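Local coordinates for protein chaperone SycD (Chlamydia pneumoniae, PDB 4NRH) that probably acts as a cytosolic type III secretion chaperone of the LcrH/SycD family, binding the gatekeeper protein CopN in a complex that directs secretion of translocators, at residues 84-89 and 94-99; 149-154 and 169-174; 103-108 and 135-140; 15-20 and 51-56; 119-124 and 129-134. One frame throughout, in Å; residues are numbered along the deposited sequence.

Contact 1: residues 84-89 and 94-99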
# COMPACT_ATOMS: atom_id res chain seq x y z
N ARG D 84 12.61 12.35 3.24
CA ARG D 84 11.19 12.32 2.90
C ARG D 84 10.41 11.39 3.83
O ARG D 84 9.30 11.72 4.24
CB ARG D 84 10.98 11.90 1.44
CG ARG D 84 11.41 12.95 0.42
CD ARG D 84 10.68 12.76 -0.90
NE ARG D 84 10.95 13.84 -1.84
CZ ARG D 84 11.59 13.69 -2.99
NH1 ARG D 84 12.01 12.49 -3.36
NH2 ARG D 84 11.79 14.73 -3.78
N TRP D 85 11.00 10.24 4.14
CA TRP D 85 10.39 9.31 5.09
C TRP D 85 10.26 9.94 6.48
O TRP D 85 9.24 9.80 7.15
CB TRP D 85 11.21 8.02 5.18
CG TRP D 85 10.86 7.01 4.14
CD1 TRP D 85 11.63 6.60 3.09
CD2 TRP D 85 9.63 6.27 4.04
NE1 TRP D 85 10.97 5.66 2.35
CE2 TRP D 85 9.74 5.43 2.91
CE3 TRP D 85 8.46 6.23 4.80
CZ2 TRP D 85 8.71 4.57 2.51
CZ3 TRP D 85 7.44 5.38 4.41
CH2 TRP D 85 7.58 4.56 3.27
N LEU D 86 11.31 10.64 6.90
CA LEU D 86 11.32 11.32 8.19
C LEU D 86 10.24 12.39 8.25
O LEU D 86 9.53 12.53 9.25
CB LEU D 86 12.69 11.95 8.46
CG LEU D 86 13.79 10.99 8.89
CD1 LEU D 86 15.12 11.72 8.94
CD2 LEU D 86 13.47 10.38 10.24
N VAL D 87 10.11 13.14 7.16
CA VAL D 87 9.10 14.18 7.05
C VAL D 87 7.70 13.56 7.04
O VAL D 87 6.75 14.11 7.60
CB VAL D 87 9.32 15.04 5.78
CG1 VAL D 87 8.03 15.67 5.31
CG2 VAL D 87 10.39 16.10 6.04
N PHE D 88 7.59 12.38 6.43
CA PHE D 88 6.34 11.63 6.41
C PHE D 88 5.92 11.23 7.82
O PHE D 88 4.74 11.31 8.17
CB PHE D 88 6.48 10.39 5.52
CG PHE D 88 5.36 9.40 5.68
CD1 PHE D 88 4.18 9.55 4.97
CD2 PHE D 88 5.49 8.30 6.52
CE1 PHE D 88 3.14 8.64 5.10
CE2 PHE D 88 4.46 7.39 6.66
CZ PHE D 88 3.29 7.56 5.95
N PHE D 89 6.89 10.81 8.63
CA PHE D 89 6.61 10.37 9.99
C PHE D 89 6.35 11.54 10.94
O PHE D 89 5.43 11.49 11.76
CB PHE D 89 7.78 9.52 10.51
CG PHE D 89 7.82 8.14 9.93
CD1 PHE D 89 6.67 7.37 9.87
CD2 PHE D 89 9.00 7.61 9.44
CE1 PHE D 89 6.70 6.09 9.34
CE2 PHE D 89 9.03 6.34 8.91
CZ PHE D 89 7.88 5.58 8.85
N SER D 94 11.79 20.68 12.08
CA SER D 94 12.31 21.62 11.08
C SER D 94 13.61 21.17 10.42
O SER D 94 13.84 21.45 9.24
CB SER D 94 12.52 22.99 11.73
OG SER D 94 13.47 22.92 12.77
N LYS D 95 14.46 20.47 11.17
CA LYS D 95 15.74 20.02 10.62
C LYS D 95 15.55 18.91 9.59
O LYS D 95 16.43 18.68 8.76
CB LYS D 95 16.67 19.56 11.74
CG LYS D 95 16.32 18.23 12.38
CD LYS D 95 17.34 17.88 13.46
CE LYS D 95 17.08 16.51 14.06
NZ LYS D 95 18.07 16.17 15.11
N PHE D 96 14.42 18.22 9.64
CA PHE D 96 14.11 17.21 8.63
C PHE D 96 13.88 17.88 7.28
O PHE D 96 14.45 17.47 6.27
CB PHE D 96 12.87 16.39 9.02
CG PHE D 96 13.08 15.48 10.20
CD1 PHE D 96 14.33 15.33 10.78
CD2 PHE D 96 12.01 14.76 10.72
CE1 PHE D 96 14.51 14.50 11.87
CE2 PHE D 96 12.18 13.93 11.81
CZ PHE D 96 13.43 13.79 12.38
N TRP D 97 13.05 18.91 7.28
CA TRP D 97 12.78 19.70 6.08
C TRP D 97 14.03 20.42 5.57
O TRP D 97 14.24 20.54 4.37
CB TRP D 97 11.68 20.71 6.35
CG TRP D 97 10.30 20.14 6.37
CD1 TRP D 97 9.56 19.82 7.47
CD2 TRP D 97 9.48 19.84 5.24
NE1 TRP D 97 8.33 19.33 7.09
CE2 TRP D 97 8.26 19.33 5.72
CE3 TRP D 97 9.66 19.95 3.85
CZ2 TRP D 97 7.22 18.94 4.88
CZ3 TRP D 97 8.63 19.56 3.02
CH2 TRP D 97 7.43 19.05 3.53
N PHE D 98 14.84 20.91 6.50
CA PHE D 98 16.02 21.69 6.15
C PHE D 98 17.05 20.81 5.45
O PHE D 98 17.62 21.20 4.43
CB PHE D 98 16.64 22.34 7.40
CG PHE D 98 17.39 23.61 7.12
CD1 PHE D 98 17.52 24.09 5.82
CD2 PHE D 98 17.98 24.32 8.15
CE1 PHE D 98 18.22 25.26 5.56
CE2 PHE D 98 18.68 25.49 7.90
CZ PHE D 98 18.80 25.96 6.60
N SER D 99 17.29 19.63 6.01
CA SER D 99 18.21 18.68 5.42
C SER D 99 17.68 18.14 4.10
O SER D 99 18.45 17.83 3.19
CB SER D 99 18.49 17.53 6.40
OG SER D 99 19.17 17.99 7.55
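The rings of Phe96 and Trp97 each receive an aliphatic group from helix 76-89 on one face. Over the Phe96 ring lies CB of Leu86, 3.9 Å from the centroid and 21° off the normal, a CH-pi contact displaced toward the rim. Val87 does the same for the indole, with CG2 almost straight above the five-membered ring of Trp97. The pair belongs to a helical hairpin of the tetratricopeptide-repeat (TPR) type, two successive helices joined by four residues; segments 84-89 and 94-99 run roughly antiparallel, their axes at 151°, and all four touching residues are buried. No hydrogen bond crosses. Leu86 spreads its branches on the Phe96 ring, CD1 near CE1 and CD2 near CZ, and the two side chains cross at about a right angle. Val87 splits its methyls over the indole: with CG1 anti to the backbone N (chi1 155°), CG1 meets the six-membered ring while CG2 covers the pyrrole. The polar end of Trp97 is satisfied by Pro91 O in the connecting turn, and Ala116, Val119 and Thr120 of helix 110-123 also pack on the indole. Closest of the side-chain approaches is Val87 CG1 to Trp97 CZ2, at 3.4 Å.

Contact 2: residues 149-154 and 169-174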
# COMPACT_ATOMS: atom_id res chain seq x y z
N LYS D 149 12.87 39.32 -2.11
CA LYS D 149 11.89 39.23 -1.03
C LYS D 149 12.36 38.27 0.06
O LYS D 149 12.16 38.51 1.25
CB LYS D 149 10.53 38.78 -1.57
CG LYS D 149 9.43 38.77 -0.53
CD LYS D 149 8.16 38.11 -1.05
CE LYS D 149 7.56 38.90 -2.20
NZ LYS D 149 6.23 38.37 -2.60
N ALA D 150 12.99 37.17 -0.36
CA ALA D 150 13.51 36.18 0.57
C ALA D 150 14.76 36.69 1.28
O ALA D 150 15.02 36.34 2.43
CB ALA D 150 13.80 34.87 -0.15
N LEU D 151 15.53 37.51 0.57
CA LEU D 151 16.74 38.09 1.13
C LEU D 151 16.40 39.04 2.28
O LEU D 151 17.06 39.04 3.32
CB LEU D 151 17.53 38.84 0.05
CG LEU D 151 19.06 38.73 0.06
CD1 LEU D 151 19.70 40.08 -0.25
CD2 LEU D 151 19.60 38.17 1.37
N GLU D 152 15.38 39.86 2.07
CA GLU D 152 14.92 40.80 3.10
C GLU D 152 14.42 40.07 4.34
O GLU D 152 14.67 40.51 5.47
CB GLU D 152 13.82 41.70 2.54
CG GLU D 152 13.12 42.56 3.59
CD GLU D 152 13.98 43.69 4.10
OE1 GLU D 152 13.57 44.36 5.08
OE2 GLU D 152 15.07 43.93 3.53
N MET D 153 13.72 38.96 4.14
CA MET D 153 13.20 38.17 5.25
C MET D 153 14.33 37.59 6.09
O MET D 153 14.25 37.54 7.31
CB MET D 153 12.29 37.05 4.75
CG MET D 153 10.82 37.41 4.72
SD MET D 153 9.82 36.23 3.80
CE MET D 153 8.25 37.09 3.73
N ALA D 154 15.39 37.16 5.41
CA ALA D 154 16.59 36.70 6.10
C ALA D 154 17.24 37.86 6.84
O ALA D 154 17.65 37.72 7.99
CB ALA D 154 17.57 36.08 5.11
N GLU D 169 26.65 39.97 7.82
CA GLU D 169 27.78 40.49 7.06
C GLU D 169 27.63 40.19 5.57
O GLU D 169 27.83 41.05 4.72
CB GLU D 169 29.10 39.91 7.58
CG GLU D 169 29.41 40.23 9.03
CD GLU D 169 29.93 41.64 9.23
OE1 GLU D 169 30.18 42.33 8.22
OE2 GLU D 169 30.10 42.05 10.39
N GLU D 170 27.27 38.94 5.27
CA GLU D 170 27.11 38.48 3.90
C GLU D 170 26.04 39.26 3.13
O GLU D 170 26.26 39.64 1.98
CB GLU D 170 26.77 36.99 3.88
CG GLU D 170 26.62 36.40 2.48
CD GLU D 170 27.94 36.34 1.72
OE1 GLU D 170 29.00 36.39 2.37
OE2 GLU D 170 27.90 36.25 0.48
N ILE D 171 24.90 39.50 3.77
CA ILE D 171 23.80 40.20 3.13
C ILE D 171 24.19 41.65 2.81
O ILE D 171 23.83 42.18 1.76
CB ILE D 171 22.53 40.19 4.01
CG1 ILE D 171 22.09 38.75 4.27
CG2 ILE D 171 21.40 40.97 3.35
CD1 ILE D 171 20.83 38.63 5.09
N LEU D 172 24.94 42.26 3.73
CA LEU D 172 25.52 43.57 3.48
C LEU D 172 26.46 43.52 2.29
O LEU D 172 26.46 44.42 1.44
CB LEU D 172 26.26 44.08 4.72
CG LEU D 172 25.41 44.51 5.91
CD1 LEU D 172 26.27 44.76 7.14
CD2 LEU D 172 24.59 45.75 5.56
N ASP D 173 27.27 42.47 2.23
CA ASP D 173 28.24 42.28 1.15
C ASP D 173 27.53 42.07 -0.19
O ASP D 173 28.02 42.51 -1.23
CB ASP D 173 29.15 41.09 1.46
CG ASP D 173 30.29 40.97 0.47
OD1 ASP D 173 30.73 42.00 -0.08
OD2 ASP D 173 30.76 39.83 0.24
N ILE D 174 26.39 41.40 -0.15
CA ILE D 174 25.59 41.17 -1.35
C ILE D 174 25.01 42.49 -1.88
O ILE D 174 25.02 42.74 -3.09
CB ILE D 174 24.43 40.19 -1.08
CG1 ILE D 174 24.98 38.79 -0.78
CG2 ILE D 174 23.47 40.14 -2.25
CD1 ILE D 174 23.91 37.73 -0.62
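Ile171 is the residue of segment 169-174 that meets both Leu151 and Ala154 of the preceding helix, and the contact is purely apolar. Its CG1 arm is anti to the carbonyl carbon (chi1 -60°) and then extended, which carries CD1 to Ala154. There CD1 lies 4.1 Å from CB of Ala154 and equally near the backbone carbon of that residue. Behind this tip, CG1 of Ile171 rests 3.9 Å from CD2 of Leu151, and the CG2 branch faces both methyls of Leu151. The two side chains run antiparallel alongside one another, and CD2 of Leu151 lies against three carbons of the isoleucine, CG1, CG2 and CD1.

The helices involved, 147-158 and 165-174, are the last two of the chain and pack as an antiparallel pair at the C-terminal end of the all-helical, TPR-type array. Their short segments approach to 11.0 Å between axes at an angle of 143°, a spacing spanned by Leu151 and Ile171, which reach toward each other.

One turn beyond Ile171, Ile174 continues the same helix face. It makes a looser contact, with CG2 at 4.3 Å from CD1 of Leu151, and is partly exposed at the margin. Tyr135 of helix 129-140 touches Leu151 as well as Ile174, closing over the pair from the preceding helix. Just past the segment, Arg175 forms a salt bridge with OE2 of Glu152, adding a charged tie between the helices beside the apolar seam.

Contact 3: residues 103-108 and 135-140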
# COMPACT_ATOMS: atom_id res chain seq x y z
N SER D 103 19.59 18.74 0.50
CA SER D 103 19.86 17.61 -0.38
C SER D 103 19.31 17.85 -1.78
O SER D 103 19.97 17.56 -2.78
CB SER D 103 19.27 16.33 0.21
OG SER D 103 19.94 15.96 1.41
N LEU D 104 18.09 18.37 -1.85
CA LEU D 104 17.48 18.74 -3.12
C LEU D 104 18.27 19.87 -3.79
O LEU D 104 18.42 19.90 -5.01
CB LEU D 104 16.02 19.15 -2.92
CG LEU D 104 15.06 18.06 -2.47
CD1 LEU D 104 13.77 18.67 -1.93
CD2 LEU D 104 14.76 17.09 -3.60
N HIS D 105 18.75 20.80 -2.97
CA HIS D 105 19.57 21.91 -3.44
C HIS D 105 20.83 21.39 -4.13
O HIS D 105 21.14 21.80 -5.25
CB HIS D 105 19.93 22.84 -2.27
CG HIS D 105 20.61 24.11 -2.67
ND1 HIS D 105 20.63 25.22 -1.86
CD2 HIS D 105 21.29 24.45 -3.79
CE1 HIS D 105 21.30 26.19 -2.46
NE2 HIS D 105 21.71 25.75 -3.64
N MET D 106 21.54 20.49 -3.46
CA MET D 106 22.75 19.90 -4.01
C MET D 106 22.45 19.05 -5.24
O MET D 106 23.32 18.83 -6.08
CB MET D 106 23.47 19.06 -2.95
CG MET D 106 23.96 19.86 -1.75
SD MET D 106 25.10 21.18 -2.20
CE MET D 106 26.38 20.26 -3.04
N SER D 107 21.22 18.56 -5.34
CA SER D 107 20.79 17.75 -6.47
C SER D 107 20.26 18.62 -7.61
O SER D 107 19.83 18.11 -8.64
CB SER D 107 19.71 16.75 -6.04
OG SER D 107 20.23 15.81 -5.12
N GLU D 108 20.28 19.94 -7.40
CA GLU D 108 19.79 20.92 -8.36
C GLU D 108 18.30 20.74 -8.64
O GLU D 108 17.82 21.08 -9.73
CB GLU D 108 20.59 20.86 -9.67
CG GLU D 108 22.06 21.24 -9.53
CD GLU D 108 22.80 21.19 -10.84
OE1 GLU D 108 22.16 21.31 -11.90
OE2 GLU D 108 24.04 21.05 -10.82
N TYR D 135 16.77 32.40 -1.12
CA TYR D 135 17.31 33.48 -1.95
C TYR D 135 18.27 32.93 -2.99
O TYR D 135 18.20 33.29 -4.17
CB TYR D 135 18.00 34.53 -1.08
CG TYR D 135 19.16 35.24 -1.74
CD1 TYR D 135 18.95 36.31 -2.60
CD2 TYR D 135 20.47 34.85 -1.49
CE1 TYR D 135 20.01 36.96 -3.21
CE2 TYR D 135 21.53 35.49 -2.10
CZ TYR D 135 21.30 36.54 -2.95
OH TYR D 135 22.36 37.19 -3.55
N ILE D 136 19.19 32.07 -2.56
CA ILE D 136 20.14 31.43 -3.46
C ILE D 136 19.42 30.66 -4.57
O ILE D 136 19.75 30.79 -5.74
CB ILE D 136 21.07 30.46 -2.69
CG1 ILE D 136 21.98 31.24 -1.74
CG2 ILE D 136 21.90 29.64 -3.66
CD1 ILE D 136 22.97 30.36 -0.99
N CYS D 137 18.43 29.86 -4.18
CA CYS D 137 17.69 29.04 -5.14
C CYS D 137 16.88 29.90 -6.12
O CYS D 137 16.84 29.61 -7.32
CB CYS D 137 16.76 28.07 -4.41
SG CYS D 137 17.61 26.69 -3.62
N TYR D 138 16.22 30.94 -5.61
CA TYR D 138 15.47 31.86 -6.45
C TYR D 138 16.40 32.57 -7.44
O TYR D 138 16.00 32.90 -8.55
CB TYR D 138 14.74 32.90 -5.60
CG TYR D 138 13.47 32.40 -4.94
CD1 TYR D 138 12.55 31.64 -5.65
CD2 TYR D 138 13.19 32.69 -3.62
CE1 TYR D 138 11.38 31.18 -5.05
CE2 TYR D 138 12.03 32.25 -3.01
CZ TYR D 138 11.13 31.49 -3.73
OH TYR D 138 9.98 31.04 -3.13
N THR D 139 17.64 32.79 -7.01
CA THR D 139 18.67 33.36 -7.87
C THR D 139 19.03 32.37 -8.98
O THR D 139 19.26 32.76 -10.12
CB THR D 139 19.93 33.73 -7.06
OG1 THR D 139 19.62 34.77 -6.12
CG2 THR D 139 21.05 34.20 -7.98
N LEU D 140 19.06 31.09 -8.62
CA LEU D 140 19.43 30.03 -9.56
C LEU D 140 18.40 29.82 -10.67
O LEU D 140 18.69 29.15 -11.66
CB LEU D 140 19.66 28.71 -8.81
CG LEU D 140 21.11 28.28 -8.58
CD1 LEU D 140 22.01 28.74 -9.72
CD2 LEU D 140 21.64 28.78 -7.24
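His105, meeting Cys137 and Ile136, makes the whole contact on the side of segment 103-108, near the C-terminal end of helix 94-106 in the TPR region. Its ring is carried across by a first torsion that sets CG anti to the backbone N (chi1 -172°). Over one face lies the thiol of Cys137, a sulfur-aromatic contact with SG 3.9 Å from the ring centroid and 14° off the normal, shifted toward ND1. Roughly level with the ring, CG2 of Ile136 approaches its rim, 3.7 Å from CE1 and also close to NE2. Face and edge are thus filled by consecutive residues of helix 129-140. Just past the end of helix 94-106, Ser107 OG turns back to hydrogen-bond Ser103 O at 2.9 Å. Glu108 then takes a positive phi and closes a Schellman motif, its N bonded to His105 O, where the chain leaves the helix. Helix 110-123 stands close by, with Leu114 and Tyr117 against Cys137. No hydrogen bond links the two segments; instead ND1 of His105 is held by the hydroxyl of Tyr117, a bond that would restrain rotation of the imidazole, leaving the CE1-NE2 edge to Ile136 and a face to the sulfur.

Contact 4: residues 15-20 and 51-56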
# COMPACT_ATOMS: atom_id res chain seq x y z
N GLU D 15 9.76 -2.33 7.91
CA GLU D 15 9.41 -3.75 7.95
C GLU D 15 8.63 -4.07 9.22
O GLU D 15 7.68 -4.85 9.19
CB GLU D 15 10.66 -4.62 7.86
CG GLU D 15 11.38 -4.54 6.52
CD GLU D 15 12.49 -5.58 6.40
OE1 GLU D 15 12.93 -6.10 7.44
OE2 GLU D 15 12.91 -5.86 5.26
N LYS D 16 9.06 -3.47 10.33
CA LYS D 16 8.37 -3.62 11.61
C LYS D 16 6.92 -3.16 11.51
O LYS D 16 6.01 -3.85 11.96
CB LYS D 16 9.11 -2.83 12.69
CG LYS D 16 8.56 -2.99 14.10
CD LYS D 16 9.54 -2.45 15.13
CE LYS D 16 8.95 -2.45 16.53
NZ LYS D 16 7.71 -1.63 16.62
N ILE D 17 6.71 -1.99 10.91
CA ILE D 17 5.37 -1.44 10.72
C ILE D 17 4.54 -2.27 9.75
O ILE D 17 3.39 -2.59 10.03
CB ILE D 17 5.44 0.02 10.21
CG1 ILE D 17 6.08 0.93 11.26
CG2 ILE D 17 4.05 0.52 9.86
CD1 ILE D 17 6.44 2.30 10.73
N ALA D 18 5.14 -2.62 8.61
CA ALA D 18 4.45 -3.40 7.58
C ALA D 18 4.00 -4.75 8.12
O ALA D 18 2.89 -5.20 7.83
CB ALA D 18 5.36 -3.59 6.38
N ALA D 19 4.87 -5.40 8.88
CA ALA D 19 4.56 -6.71 9.45
C ALA D 19 3.31 -6.66 10.33
O ALA D 19 2.43 -7.50 10.19
CB ALA D 19 5.75 -7.22 10.25
N SER D 20 3.22 -5.66 11.19
CA SER D 20 2.14 -5.58 12.16
C SER D 20 0.84 -5.05 11.56
O SER D 20 -0.15 -4.86 12.27
CB SER D 20 2.55 -4.69 13.34
OG SER D 20 3.00 -3.42 12.89
N LYS D 51 3.57 9.12 15.76
CA LYS D 51 2.69 8.84 16.89
C LYS D 51 1.86 7.58 16.64
O LYS D 51 1.82 6.68 17.48
CB LYS D 51 1.77 10.03 17.15
CG LYS D 51 0.65 9.76 18.14
CD LYS D 51 1.18 9.62 19.55
CE LYS D 51 0.06 9.68 20.57
NZ LYS D 51 0.57 9.63 21.97
N ILE D 52 1.20 7.54 15.48
CA ILE D 52 0.36 6.42 15.10
C ILE D 52 1.11 5.09 15.07
O ILE D 52 0.60 4.07 15.54
CB ILE D 52 -0.28 6.67 13.71
CG1 ILE D 52 -1.22 7.88 13.78
CG2 ILE D 52 -1.03 5.44 13.22
CD1 ILE D 52 -1.61 8.42 12.42
N PHE D 53 2.32 5.10 14.53
CA PHE D 53 3.10 3.87 14.39
C PHE D 53 3.96 3.60 15.62
O PHE D 53 4.78 2.67 15.62
CB PHE D 53 3.98 3.93 13.14
CG PHE D 53 3.21 3.91 11.85
CD1 PHE D 53 2.15 3.04 11.67
CD2 PHE D 53 3.54 4.78 10.82
CE1 PHE D 53 1.44 3.02 10.49
CE2 PHE D 53 2.83 4.76 9.63
CZ PHE D 53 1.78 3.88 9.47
N LYS D 54 3.78 4.43 16.65
CA LYS D 54 4.49 4.28 17.92
C LYS D 54 6.00 4.28 17.75
O LYS D 54 6.70 3.46 18.34
CB LYS D 54 4.04 3.00 18.64
CG LYS D 54 2.54 2.92 18.87
CD LYS D 54 2.05 4.06 19.75
CE LYS D 54 2.65 3.99 21.14
NZ LYS D 54 2.20 5.12 22.00
N ILE D 55 6.50 5.20 16.94
CA ILE D 55 7.93 5.33 16.71
C ILE D 55 8.54 6.31 17.70
O ILE D 55 8.07 7.44 17.83
CB ILE D 55 8.24 5.79 15.27
CG1 ILE D 55 7.62 4.83 14.25
CG2 ILE D 55 9.74 5.90 15.05
CD1 ILE D 55 7.75 5.30 12.82
N SER D 56 9.58 5.89 18.41
CA SER D 56 10.22 6.76 19.39
C SER D 56 11.05 7.82 18.68
O SER D 56 11.49 7.62 17.54
CB SER D 56 11.11 5.95 20.33
OG SER D 56 12.24 5.43 19.65
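Ile17, near the C-terminal end of helix 9-19, faces Phe53, the first residue to leave helix 49-52, and their CA atoms stand 6.8 Å apart. The backbone then turns back through a Schellman motif, Ile55 N bonding to Gln50 O and Lys54 N, at positive phi, to Lys51 O, and this turn brings Phe53 and Ile55 to bear on the same isoleucine. Ile17 crosses the Phe53 ring at about a right angle. CG2, anti to the backbone N, covers one face in a CH-pi contact 3.8 Å from the ring centroid and 20° off the normal, nearest CD1 and CE1. The other arm of Ile17, extended at chi2 168°, sets its CD1 on the same side but outside the rim, 3.8 Å from Phe53 CG and near CB and CD2. That same CD1 goes on to touch CD1 of Ile55 at 3.9 Å, methyl to methyl. No hydrogen bond joins the segments. Ser56 OG caps the next helix, 57-72, at Asp59 N. Phe89 packs on Ile17, Phe53 and Ile55 alike, gathering the N-terminal helix and the turn after helix 49-52 against the C-terminal end of helix 76-89, while neighbouring Ile52 packs on Arg274 of the CopN chain.

Contact 5: residues 119-124 and 129-134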
# COMPACT_ATOMS: atom_id res chain seq x y z
N VAL D 119 8.97 25.54 4.16
CA VAL D 119 8.36 24.87 5.30
C VAL D 119 9.23 25.03 6.55
O VAL D 119 8.72 25.26 7.64
CB VAL D 119 8.13 23.37 5.01
CG1 VAL D 119 7.69 22.65 6.28
CG2 VAL D 119 7.10 23.19 3.91
N THR D 120 10.54 24.91 6.36
CA THR D 120 11.50 25.09 7.45
C THR D 120 11.32 26.47 8.08
O THR D 120 11.37 26.61 9.31
CB THR D 120 12.95 24.94 6.96
OG1 THR D 120 13.10 23.69 6.27
CG2 THR D 120 13.92 24.98 8.13
N ALA D 121 11.11 27.48 7.24
CA ALA D 121 10.88 28.84 7.71
C ALA D 121 9.64 28.92 8.59
O ALA D 121 9.67 29.52 9.67
CB ALA D 121 10.76 29.79 6.52
N VAL D 122 8.54 28.34 8.11
CA VAL D 122 7.29 28.31 8.85
C VAL D 122 7.46 27.66 10.22
O VAL D 122 6.97 28.17 11.23
CB VAL D 122 6.19 27.56 8.06
CG1 VAL D 122 4.94 27.40 8.90
CG2 VAL D 122 5.88 28.28 6.76
N LEU D 123 8.16 26.53 10.25
CA LEU D 123 8.37 25.77 11.48
C LEU D 123 9.38 26.45 12.40
O LEU D 123 9.41 26.19 13.60
CB LEU D 123 8.82 24.35 11.15
CG LEU D 123 7.85 23.49 10.33
CD1 LEU D 123 8.49 22.16 9.97
CD2 LEU D 123 6.54 23.29 11.07
N ARG D 124 10.21 27.31 11.82
CA ARG D 124 11.34 27.90 12.54
C ARG D 124 11.48 29.37 12.17
O ARG D 124 12.42 29.76 11.47
CB ARG D 124 12.62 27.13 12.22
CG ARG D 124 13.72 27.26 13.26
CD ARG D 124 15.06 26.84 12.66
NE ARG D 124 15.19 25.40 12.51
CZ ARG D 124 16.18 24.81 11.85
NH1 ARG D 124 17.13 25.54 11.28
NH2 ARG D 124 16.22 23.49 11.75
N TYR D 129 18.42 31.66 8.00
CA TYR D 129 19.07 30.79 7.01
C TYR D 129 18.15 30.07 6.01
O TYR D 129 18.52 29.93 4.85
CB TYR D 129 19.94 29.76 7.73
CG TYR D 129 21.29 30.31 8.13
CD1 TYR D 129 22.32 30.43 7.20
CD2 TYR D 129 21.53 30.74 9.43
CE1 TYR D 129 23.55 30.94 7.56
CE2 TYR D 129 22.77 31.25 9.80
CZ TYR D 129 23.77 31.35 8.85
OH TYR D 129 25.00 31.86 9.21
N PRO D 130 16.97 29.58 6.45
CA PRO D 130 16.08 29.00 5.44
C PRO D 130 15.71 30.00 4.34
O PRO D 130 15.59 29.62 3.18
CB PRO D 130 14.85 28.58 6.24
CG PRO D 130 15.36 28.35 7.61
CD PRO D 130 16.45 29.36 7.82
N HIS D 131 15.54 31.26 4.73
CA HIS D 131 15.23 32.32 3.78
C HIS D 131 16.42 32.64 2.87
O HIS D 131 16.24 32.89 1.68
CB HIS D 131 14.79 33.58 4.52
CG HIS D 131 13.56 33.39 5.36
ND1 HIS D 131 12.29 33.35 4.82
CD2 HIS D 131 13.41 33.23 6.69
CE1 HIS D 131 11.41 33.16 5.79
NE2 HIS D 131 12.07 33.09 6.93
N TYR D 132 17.62 32.62 3.44
CA TYR D 132 18.83 32.89 2.67
C TYR D 132 19.07 31.85 1.58
O TYR D 132 19.44 32.19 0.46
CB TYR D 132 20.06 32.95 3.59
CG TYR D 132 21.37 33.06 2.85
CD1 TYR D 132 21.73 34.25 2.22
CD2 TYR D 132 22.24 31.99 2.77
CE1 TYR D 132 22.92 34.36 1.53
CE2 TYR D 132 23.44 32.09 2.08
CZ TYR D 132 23.77 33.28 1.47
OH TYR D 132 24.96 33.39 0.78
N TYR D 133 18.86 30.58 1.92
CA TYR D 133 19.03 29.51 0.95
C TYR D 133 17.90 29.51 -0.08
O TYR D 133 18.06 29.02 -1.20
CB TYR D 133 19.11 28.15 1.66
CG TYR D 133 20.45 27.93 2.32
CD1 TYR D 133 21.60 27.76 1.56
CD2 TYR D 133 20.57 27.89 3.70
CE1 TYR D 133 22.83 27.56 2.16
CE2 TYR D 133 21.80 27.69 4.31
CZ TYR D 133 22.92 27.53 3.53
OH TYR D 133 24.15 27.33 4.13
N ALA D 134 16.75 30.06 0.31
CA ALA D 134 15.67 30.30 -0.64
C ALA D 134 16.09 31.38 -1.63
O ALA D 134 15.81 31.28 -2.82
CB ALA D 134 14.40 30.70 0.09
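Helices 110-123 and 129-140 form an antiparallel helical hairpin of the TPR-type superhelix, and residues Thr120 and Ala121 of the first meet Pro130 and His131 of the second just across the five-residue connection. The axes of the short segments approach to 8.9 Å, at 161°, and small residues let the backbones come close: the CA atoms of Ala121 and Pro130 are 5.7 Å apart. Pro130, in the first turn of its helix, presents its pyrrolidine ring to the partner. Its CG touches the methyl CG2 of Thr120 at 3.7 Å, the two side chains crossing at about a right angle, while CB lies near the backbone N of Ala121 and 4.3 Å from Ala121 CB. Thr120 can offer a purely apolar branch because its first torsion (chi1 -53°) sets CG2 anti to the backbone N; the hydroxyl OG1 bonds instead to Ala116 O, one turn back in its own helix.

His131 meets Ala121 next to this, the CE1 and NE2 end of its imidazole oblique to the CB methyl, which lies 3.5 Å from CE1, with no hydrogen bond across the contact. Arg124, where helix 110-123 ends, holds Asp127 of the connection in a salt bridge through NH1; Asp127 in turn accepts a hydrogen bond from Tyr129 N. Around the pair, Leu167 of helix 165-174 packs on Tyr129 and Tyr132, and Met153, Ala154 and Arg157 of helix 147-158 pack on His131.

From the N terminus, contact 4 closes the first loop, bringing helix 9-19 back to the turn after helix 49-52. It touches contact 1 at the C-terminal end of helix 76-89. Contact 1 closes the short turn between helices 76-89 and 94-106. Helix 94-106 continues into contact 3, whose longer loop to helix 129-140 encloses contact 5, the tight turn between helices 110-123 and 129-140. Ser94 and Arg124 probably hydrogen-bond between contacts 1 and 5. Contact 2, last in the chain, pairs the two C-terminal helices and touches contacts 3 and 5 through Tyr135 and His131. No loops cross; contacts 2 and 4 lie about 43 Å apart between centres.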